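Local coordinates for protein acetylornithine aminotransferase (Aquifex aeolicus, PDB 2EH6) that catalyses, with pyridoxal 5'-phosphate as cofactor, the transfer of an amino group from N(2)-acetyl-L-ornithine to 2-oxoglutarate in arginine biosynthesis, at residues 286-289 against 290-294; 73-76 against 77-81; 188-192 against 193-197; 47-50 against 51-55. All coordinates share one frame; numbering follows the deposited sequence.

Contact 1 of 4, residues 286-289 against 290-294; sequences DEVE and KLLPH
V288 and L292 meet one turn apart on helix 275-308, at a point where a proline kinks the long helix; the pair lies on the packed side, whereas the side of E287 and K290 is looser and charged. On the packed side the two side chains cross at an angle, V288 CG1 resting 4.1 Å from L292 CD2. With V288 CG1 anti to the backbone N (chi1 166°), this methyl is the one that reaches L292. L291 and L292 also lie over backbone oxygens of the preceding turn: L291 CG is 3.4 Å from E287 O, and L292 CG comes to 3.5 Å from V288 O. L291 then continues outward to pack on L42 and I358.

The backbone shows how such a helix yields ahead of a proline. L291 N gives its firmer bond to V288 O, at 2.9 Å, and only a weak one to E287 O. The bond of L292 N to V288 O is weak as well. P293 has no N-H to offer and H294 N finds no bond in the turn before, so the helix kinks here and then continues.

The solvent side is built differently. K290 runs out fully extended across the end of E287, first passing its CG 3.4 Å from D286 O. E287 bends at chi2, and its carboxylate is held mainly by others: OE1 by the hydroxyl of Y46, OE2 by a salt bridge to K48. K290 adds a long salt bridge, E287 OE2 to K290 NZ at 3.7 Å.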
# COMPACT_ATOMS: atom_id res chain seq x y z
N ASP A 286 -1.00 22.08 3.90
CA ASP A 286 -0.93 23.49 4.29
C ASP A 286 0.06 24.25 3.42
O ASP A 286 -0.22 25.35 2.95
CB ASP A 286 -0.52 23.63 5.76
CG ASP A 286 -1.61 23.21 6.71
OD1 ASP A 286 -2.78 23.14 6.29
OD2 ASP A 286 -1.29 22.95 7.90
N GLU A 287 1.23 23.65 3.19
CA GLU A 287 2.26 24.30 2.38
C GLU A 287 1.86 24.42 0.92
O GLU A 287 2.09 25.45 0.29
CB GLU A 287 3.58 23.54 2.49
CG GLU A 287 4.16 23.54 3.90
CD GLU A 287 4.43 24.95 4.40
OE1 GLU A 287 5.23 25.66 3.76
OE2 GLU A 287 3.85 25.34 5.43
N VAL A 288 1.27 23.36 0.38
CA VAL A 288 0.87 23.35 -1.02
C VAL A 288 -0.18 24.40 -1.37
O VAL A 288 -0.09 25.04 -2.41
CB VAL A 288 0.34 21.95 -1.43
CG1 VAL A 288 -0.40 22.04 -2.76
CG2 VAL A 288 1.50 20.98 -1.55
N GLU A 289 -1.18 24.58 -0.52
CA GLU A 289 -2.20 25.57 -0.84
C GLU A 289 -1.59 26.97 -0.92
O GLU A 289 -2.10 27.82 -1.64
CB GLU A 289 -3.35 25.51 0.17
CG GLU A 289 -2.95 25.58 1.61
CD GLU A 289 -4.12 25.28 2.53
OE1 GLU A 289 -4.75 24.21 2.35
OE2 GLU A 289 -4.40 26.10 3.43
N LYS A 290 -0.50 27.20 -0.19
CA LYS A 290 0.17 28.50 -0.22
C LYS A 290 1.01 28.63 -1.48
O LYS A 290 1.33 29.74 -1.92
CB LYS A 290 1.09 28.65 1.00
CG LYS A 290 0.40 28.59 2.35
CD LYS A 290 1.43 28.67 3.47
CE LYS A 290 0.81 28.40 4.83
NZ LYS A 290 1.84 28.43 5.91
N LEU A 291 1.36 27.49 -2.08
CA LEU A 291 2.19 27.45 -3.28
C LEU A 291 1.43 27.48 -4.60
O LEU A 291 2.02 27.72 -5.66
CB LEU A 291 3.07 26.19 -3.26
CG LEU A 291 4.23 26.13 -2.26
CD1 LEU A 291 4.74 24.70 -2.16
CD2 LEU A 291 5.34 27.07 -2.71
N LEU A 292 0.12 27.23 -4.55
CA LEU A 292 -0.69 27.20 -5.76
C LEU A 292 -0.41 28.34 -6.74
O LEU A 292 -0.15 28.10 -7.93
CB LEU A 292 -2.18 27.14 -5.40
CG LEU A 292 -2.60 25.87 -4.64
CD1 LEU A 292 -4.11 25.87 -4.41
CD2 LEU A 292 -2.19 24.62 -5.44
N PRO A 293 -0.47 29.60 -6.27
CA PRO A 293 -0.20 30.70 -7.20
C PRO A 293 1.19 30.56 -7.83
O PRO A 293 1.37 30.81 -9.02
CB PRO A 293 -0.32 31.93 -6.31
CG PRO A 293 -1.31 31.50 -5.26
CD PRO A 293 -0.84 30.11 -4.94
N HIS A 294 2.16 30.15 -7.02
CA HIS A 294 3.53 29.97 -7.51
C HIS A 294 3.61 28.85 -8.54
O HIS A 294 4.27 28.99 -9.57
CB HIS A 294 4.48 29.66 -6.35
CG HIS A 294 4.73 30.83 -5.45
ND1 HIS A 294 5.56 30.75 -4.35
CD2 HIS A 294 4.26 32.10 -5.48
CE1 HIS A 294 5.59 31.92 -3.74
NE2 HIS A 294 4.81 32.76 -4.40

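Contact 2 of 4, residues 73-76 against 77-81; sequences EELA and HKLVK
K78 lies alongside E74, one turn further along helix 70-81, an alpha helix whose 73-76 and 77-81 turns are joined by i to i+4 backbone bonds, the one from K78 N to E74 O being weak. Followed outward, K78 first sets CB 3.6 Å from L75 O. The next carbon turns to the neighbouring carbonyl, with CG 3.5 Å from E74 O, and CD stays near the same oxygen. CE then reaches the glutamate side chain, 3.6 Å from E74 OE2 and scarcely farther from E74 CG. At the tip a bend (chi4 -66°) takes the amino group out of the line of the extended chain, and it ends 4.1 Å from E74 OE2, beyond a salt bridge; it also makes a long, weak ion pair with D286 of helix 275-308. Shortened to alanine, this position would probably leave E74 without its methylene cover and D286 without this weak ionic mate.

The remaining faces of the helix serve other neighbours. L75 and L79 face inward, in loose mutual contact, while A76 and V80 pack on V89 of strand 87-92 and also touch Y2 of the second subunit. E73 binds T1 and Y2 of that subunit, and the H77 ring stacks on the same Y2. Beneath them runs the backbone, with V80 N bonded to A76 O at 2.8 Å.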
# COMPACT_ATOMS: atom_id res chain seq x y z
N GLU A 73 -8.69 12.55 11.29
CA GLU A 73 -9.76 13.55 11.23
C GLU A 73 -9.23 14.89 10.73
O GLU A 73 -9.81 15.50 9.84
CB GLU A 73 -10.39 13.76 12.62
CG GLU A 73 -11.30 12.66 13.09
CD GLU A 73 -12.57 12.54 12.26
OE1 GLU A 73 -12.93 13.51 11.56
OE2 GLU A 73 -13.21 11.48 12.33
N GLU A 74 -8.13 15.34 11.32
CA GLU A 74 -7.53 16.62 10.95
C GLU A 74 -7.15 16.72 9.48
O GLU A 74 -7.44 17.72 8.83
CB GLU A 74 -6.29 16.92 11.80
CG GLU A 74 -5.36 17.94 11.13
CD GLU A 74 -4.27 18.47 12.04
OE1 GLU A 74 -3.61 17.66 12.72
OE2 GLU A 74 -4.07 19.70 12.05
N LEU A 75 -6.49 15.69 8.96
CA LEU A 75 -6.08 15.70 7.56
C LEU A 75 -7.30 15.60 6.65
O LEU A 75 -7.39 16.30 5.64
CB LEU A 75 -5.12 14.54 7.29
CG LEU A 75 -4.56 14.48 5.87
CD1 LEU A 75 -3.92 15.82 5.51
CD2 LEU A 75 -3.54 13.34 5.76
N ALA A 76 -8.25 14.73 7.00
CA ALA A 76 -9.45 14.57 6.18
C ALA A 76 -10.17 15.91 6.05
O ALA A 76 -10.59 16.30 4.96
CB ALA A 76 -10.39 13.55 6.82
N HIS A 77 -10.28 16.62 7.16
CA HIS A 77 -10.94 17.92 7.19
C HIS A 77 -10.30 18.88 6.18
O HIS A 77 -11.01 19.58 5.45
CB HIS A 77 -10.84 18.50 8.61
CG HIS A 77 -11.59 19.79 8.79
ND1 HIS A 77 -12.18 20.46 7.74
CD2 HIS A 77 -11.86 20.51 9.91
CE1 HIS A 77 -12.76 21.56 8.20
NE2 HIS A 77 -12.59 21.61 9.51
N LYS A 78 -8.97 18.90 6.12
CA LYS A 78 -8.29 19.78 5.19
C LYS A 78 -8.52 19.36 3.74
O LYS A 78 -8.64 20.21 2.86
CB LYS A 78 -6.78 19.81 5.49
CG LYS A 78 -6.44 20.44 6.83
CD LYS A 78 -5.00 20.14 7.23
CE LYS A 78 -4.71 20.58 8.66
NZ LYS A 78 -4.78 22.05 8.81
N LEU A 79 -8.59 18.06 3.50
CA LEU A 79 -8.81 17.57 2.14
C LEU A 79 -10.26 17.81 1.70
O LEU A 79 -10.52 18.13 0.54
CB LEU A 79 -8.50 16.07 2.05
CG LEU A 79 -7.03 15.66 2.18
CD1 LEU A 79 -6.92 14.14 2.20
CD2 LEU A 79 -6.22 16.23 1.01
N VAL A 80 -11.20 17.67 2.62
CA VAL A 80 -12.61 17.88 2.29
C VAL A 80 -12.89 19.36 2.05
O VAL A 80 -13.70 19.72 1.19
CB VAL A 80 -13.53 17.34 3.41
CG1 VAL A 80 -14.99 17.61 3.05
CG2 VAL A 80 -13.31 15.84 3.60
N LYS A 81 -12.21 20.23 2.80
CA LYS A 81 -12.39 21.67 2.66
C LYS A 81 -12.20 22.15 1.22
O LYS A 81 -12.84 23.11 0.79
CB LYS A 81 -11.40 22.41 3.57
CG LYS A 81 -11.49 23.93 3.47
CD LYS A 81 -10.42 24.62 4.30
CE LYS A 81 -9.02 24.34 3.77
NZ LYS A 81 -7.98 25.09 4.53

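Contact 3 of 4, residues 188-192 against 193-197; sequences NEASE and DFLSK
S191 turns its hydroxyl toward F194 as the N-cap of helix 192-205, the helix of a beta-alpha-beta crossover between the neighbouring parallel strands 173-178 and 208-212. In this worked case of helix capping, OG occupies the crowded position between the backbone N and the carbonyl carbon (chi1 71°), which brings it up to the first turn. There it accepts F194 N at 2.8 Å, with an N-H...O angle of 154°. The fit is tight, for the same oxygen lies only 2.9 Å from F194 CB. A valine in its place would probably leave the F194 N-H without its capping acceptor.

F194 and L195 leave the helix in different directions. The phenyl group, its CG anti to the backbone N, heads away from the cap toward I162 and I178, and A190 CB stands at the ring's edge, near its plane. L195 instead folds back to the chain before the helix: its CD2 meets A190 CB at 3.6 Å, while its CG comes 3.2 Å from S191 O. That carbonyl also accepts L195 N, at 2.9 Å. A190 CB thus touches both inward side chains, and N160 holds the chain leading into the cap through the backbone of E189 and S191.

On the outer face D193 and K197 pair through a weak hydrogen-bonded salt bridge, K197 NZ lying 3.3 Å from D193 OD2.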
# COMPACT_ATOMS: atom_id res chain seq x y z
N ASN A 188 -1.27 13.03 -21.40
CA ASN A 188 -2.39 13.24 -22.32
C ASN A 188 -3.47 14.04 -21.62
O ASN A 188 -3.93 13.67 -20.54
CB ASN A 188 -2.94 11.90 -22.79
CG ASN A 188 -1.87 11.02 -23.40
OD1 ASN A 188 -1.06 11.48 -24.20
ND2 ASN A 188 -1.87 9.74 -23.03
N GLU A 189 -3.88 15.14 -22.24
CA GLU A 189 -4.89 16.02 -21.67
C GLU A 189 -6.32 15.77 -22.14
O GLU A 189 -6.58 15.71 -23.34
CB GLU A 189 -4.53 17.47 -21.97
CG GLU A 189 -3.29 17.97 -21.27
CD GLU A 189 -2.88 19.35 -21.74
OE1 GLU A 189 -2.17 19.44 -22.77
OE2 GLU A 189 -3.29 20.35 -21.10
N ALA A 190 -7.23 15.63 -21.19
CA ALA A 190 -8.64 15.43 -21.51
C ALA A 190 -9.14 16.85 -21.81
O ALA A 190 -8.91 17.76 -21.01
CB ALA A 190 -9.38 14.85 -20.32
N SER A 191 -9.80 17.04 -22.94
CA SER A 191 -10.30 18.36 -23.31
C SER A 191 -11.41 18.84 -22.39
O SER A 191 -12.09 18.04 -21.74
CB SER A 191 -10.83 18.35 -24.75
OG SER A 191 -12.05 17.62 -24.83
N GLU A 192 -11.60 20.15 -22.33
CA GLU A 192 -12.65 20.71 -21.49
C GLU A 192 -14.00 20.26 -22.04
O GLU A 192 -14.91 19.93 -21.29
CB GLU A 192 -12.58 22.24 -21.49
CG GLU A 192 -13.58 22.89 -20.54
CD GLU A 192 -13.39 24.39 -20.45
OE1 GLU A 192 -13.49 25.08 -21.49
OE2 GLU A 192 -13.15 24.89 -19.33
N ASP A 193 -14.11 20.24 -23.37
CA ASP A 193 -15.34 19.82 -24.01
C ASP A 193 -15.66 18.38 -23.64
O ASP A 193 -16.77 18.06 -23.23
CB ASP A 193 -15.21 19.94 -25.53
CG ASP A 193 -16.46 19.48 -26.26
OD1 ASP A 193 -17.55 20.02 -25.96
OD2 ASP A 193 -16.36 18.59 -27.14
N PHE A 194 -14.65 17.51 -23.76
CA PHE A 194 -14.81 16.10 -23.44
C PHE A 194 -15.23 15.89 -21.99
O PHE A 194 -16.17 15.15 -21.71
CB PHE A 194 -13.51 15.34 -23.71
CG PHE A 194 -13.59 13.87 -23.40
CD1 PHE A 194 -14.41 13.04 -24.14
CD2 PHE A 194 -12.85 13.33 -22.35
CE1 PHE A 194 -14.50 11.67 -23.85
CE2 PHE A 194 -12.92 11.98 -22.05
CZ PHE A 194 -13.75 11.14 -22.80
N LEU A 195 -14.52 16.54 -21.06
CA LEU A 195 -14.84 16.40 -19.64
C LEU A 195 -16.24 16.91 -19.33
O LEU A 195 -16.92 16.38 -18.45
CB LEU A 195 -13.81 17.15 -18.79
CG LEU A 195 -12.38 16.59 -18.85
CD1 LEU A 195 -11.46 17.43 -17.99
CD2 LEU A 195 -12.37 15.14 -18.39
N SER A 196 -16.66 17.95 -20.05
CA SER A 196 -17.99 18.52 -19.87
C SER A 196 -19.04 17.48 -20.23
O SER A 196 -19.95 17.20 -19.45
CB SER A 196 -18.16 19.75 -20.76
OG SER A 196 -19.51 20.19 -20.76
N LYS A 197 -18.90 16.90 -21.41
CA LYS A 197 -19.83 15.88 -21.88
C LYS A 197 -19.80 14.65 -20.99
O LYS A 197 -20.84 14.05 -20.72
CB LYS A 197 -19.51 15.49 -23.32
CG LYS A 197 -19.72 16.60 -24.33
CD LYS A 197 -19.34 16.14 -25.73
CE LYS A 197 -19.50 17.25 -26.76
NZ LYS A 197 -19.03 16.81 -28.10

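Contact 4 of 4, residues 47-50 against 51-55; sequences PKLT and EALKE
L49 and L53 supply the apolar contact between the first two turns of helix 47-59. Their side chains are set at an angle to each other, L49 CD1 lying 3.9 Å from L53 CG and about as far from L53 CD1. Each uses a different torsion to arrive there: L49 CG is anti to the backbone N (chi1 -179°), whereas L53 CG is anti to the carbonyl carbon. L53 CG also rests 3.2 Å from L49 O.

A second group is made by the aliphatic parts of polar side chains, against each other and against oxygens. T50 and K54 run side by side in the same direction, with T50 CG2 3.6 Å from K54 CD. E51, bent at chi2, curls back over the start of the helix, so that its CG is 3.2 Å from P47 O and its OE2 lies 3.7 Å from T50 CG2.

These contacts ride on a regular, amphipathic alpha helix that begins at P47 and lies at the dimer interface. One face looks to helix 275-308, where A52 packs on R279 and V283; another meets the second subunit, with L49 on its L61 and L53 on its V57.

The backbone bonds are well formed. E51 N bonds to P47 O at 3.0 Å, and K54 N to T50 O at the same length.

Among the charged groups, E55 forms a salt bridge with R279, and K54, bent at chi3, forms a salt bridge with E58 of the second subunit.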
# COMPACT_ATOMS: atom_id res chain seq x y z
N PRO A 47 12.47 21.83 5.59
CA PRO A 47 12.45 22.15 7.02
C PRO A 47 11.18 21.84 7.80
O PRO A 47 11.21 21.08 8.77
CB PRO A 47 12.80 23.65 7.03
CG PRO A 47 13.75 23.76 5.89
CD PRO A 47 13.07 22.94 4.81
N LYS A 48 10.06 22.42 7.40
CA LYS A 48 8.81 22.19 8.13
C LYS A 48 8.44 20.71 8.15
O LYS A 48 7.98 20.19 9.17
CB LYS A 48 7.68 23.01 7.51
CG LYS A 48 6.38 22.95 8.31
CD LYS A 48 5.29 23.79 7.66
CE LYS A 48 4.01 23.79 8.49
NZ LYS A 48 2.99 24.70 7.90
N LEU A 49 8.62 20.03 7.02
CA LEU A 49 8.29 18.61 6.95
C LEU A 49 9.22 17.79 7.85
O LEU A 49 8.77 16.99 8.67
CB LEU A 49 8.38 18.11 5.51
CG LEU A 49 8.04 16.63 5.27
CD1 LEU A 49 6.67 16.34 5.85
CD2 LEU A 49 8.08 16.31 3.78
N THR A 50 10.52 18.00 7.71
CA THR A 50 11.51 17.28 8.51
C THR A 50 11.29 17.41 10.01
O THR A 50 11.32 16.41 10.74
CB THR A 50 12.94 17.78 8.20
OG1 THR A 50 13.27 17.45 6.85
CG2 THR A 50 13.94 17.13 9.13
N GLU A 51 11.08 18.63 10.48
CA GLU A 51 10.89 18.85 11.91
C GLU A 51 9.62 18.17 12.42
O GLU A 51 9.61 17.61 13.51
CB GLU A 51 10.87 20.35 12.22
CG GLU A 51 12.16 21.07 11.81
CD GLU A 51 13.43 20.34 12.24
OE1 GLU A 51 13.60 20.08 13.45
OE2 GLU A 51 14.26 20.02 11.36
N ALA A 52 8.55 18.20 11.63
CA ALA A 52 7.30 17.57 12.02
C ALA A 52 7.44 16.05 12.09
O ALA A 52 6.93 15.41 13.01
CB ALA A 52 6.19 17.94 11.04
N LEU A 53 8.13 15.47 11.12
CA LEU A 53 8.31 14.02 11.10
C LEU A 53 9.19 13.54 12.25
O LEU A 53 8.88 12.55 12.90
CB LEU A 53 8.89 13.57 9.75
CG LEU A 53 8.02 13.84 8.50
CD1 LEU A 53 8.72 13.29 7.26
CD2 LEU A 53 6.65 13.19 8.66
N LYS A 54 10.29 14.25 12.50
CA LYS A 54 11.18 13.88 13.58
C LYS A 54 10.44 13.92 14.91
O LYS A 54 10.62 13.05 15.76
CB LYS A 54 12.39 14.83 13.62
CG LYS A 54 13.38 14.56 12.50
CD LYS A 54 14.40 15.68 12.35
CE LYS A 54 15.21 15.88 13.61
NZ LYS A 54 16.22 16.95 13.42
N GLU A 55 9.58 14.92 15.08
CA GLU A 55 8.81 15.05 16.31
C GLU A 55 7.83 13.87 16.42
O GLU A 55 7.65 13.30 17.49
CB GLU A 55 8.05 16.38 16.30
CG GLU A 55 7.83 17.02 17.67
CD GLU A 55 6.47 16.69 18.28
OE1 GLU A 55 5.47 16.72 17.53
OE2 GLU A 55 6.41 16.43 19.50

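Overall arrangement
Along the chain the order is contact 4, contact 2, contact 3, contact 1. Three of them gather around helix 275-308, which carries contact 1: the centre of contact 2 on helix 70-81 is about 16 Å from that of contact 1, and the centre of contact 4 on helix 47-59 about 18 Å from it. Contact 1 touches both through charged side chains, although contacts 2 and 4 do not touch each other. Contacts 2 and 4 both reach the second subunit, so the long helix probably helps to tie together two helices that face it. Contact 3 stands apart, about 39 Å from contact 4 between centres, where helix 192-205 packs on the mixed sheet holding strands 173-178 and 208-212 in this fold type I aminotransferase.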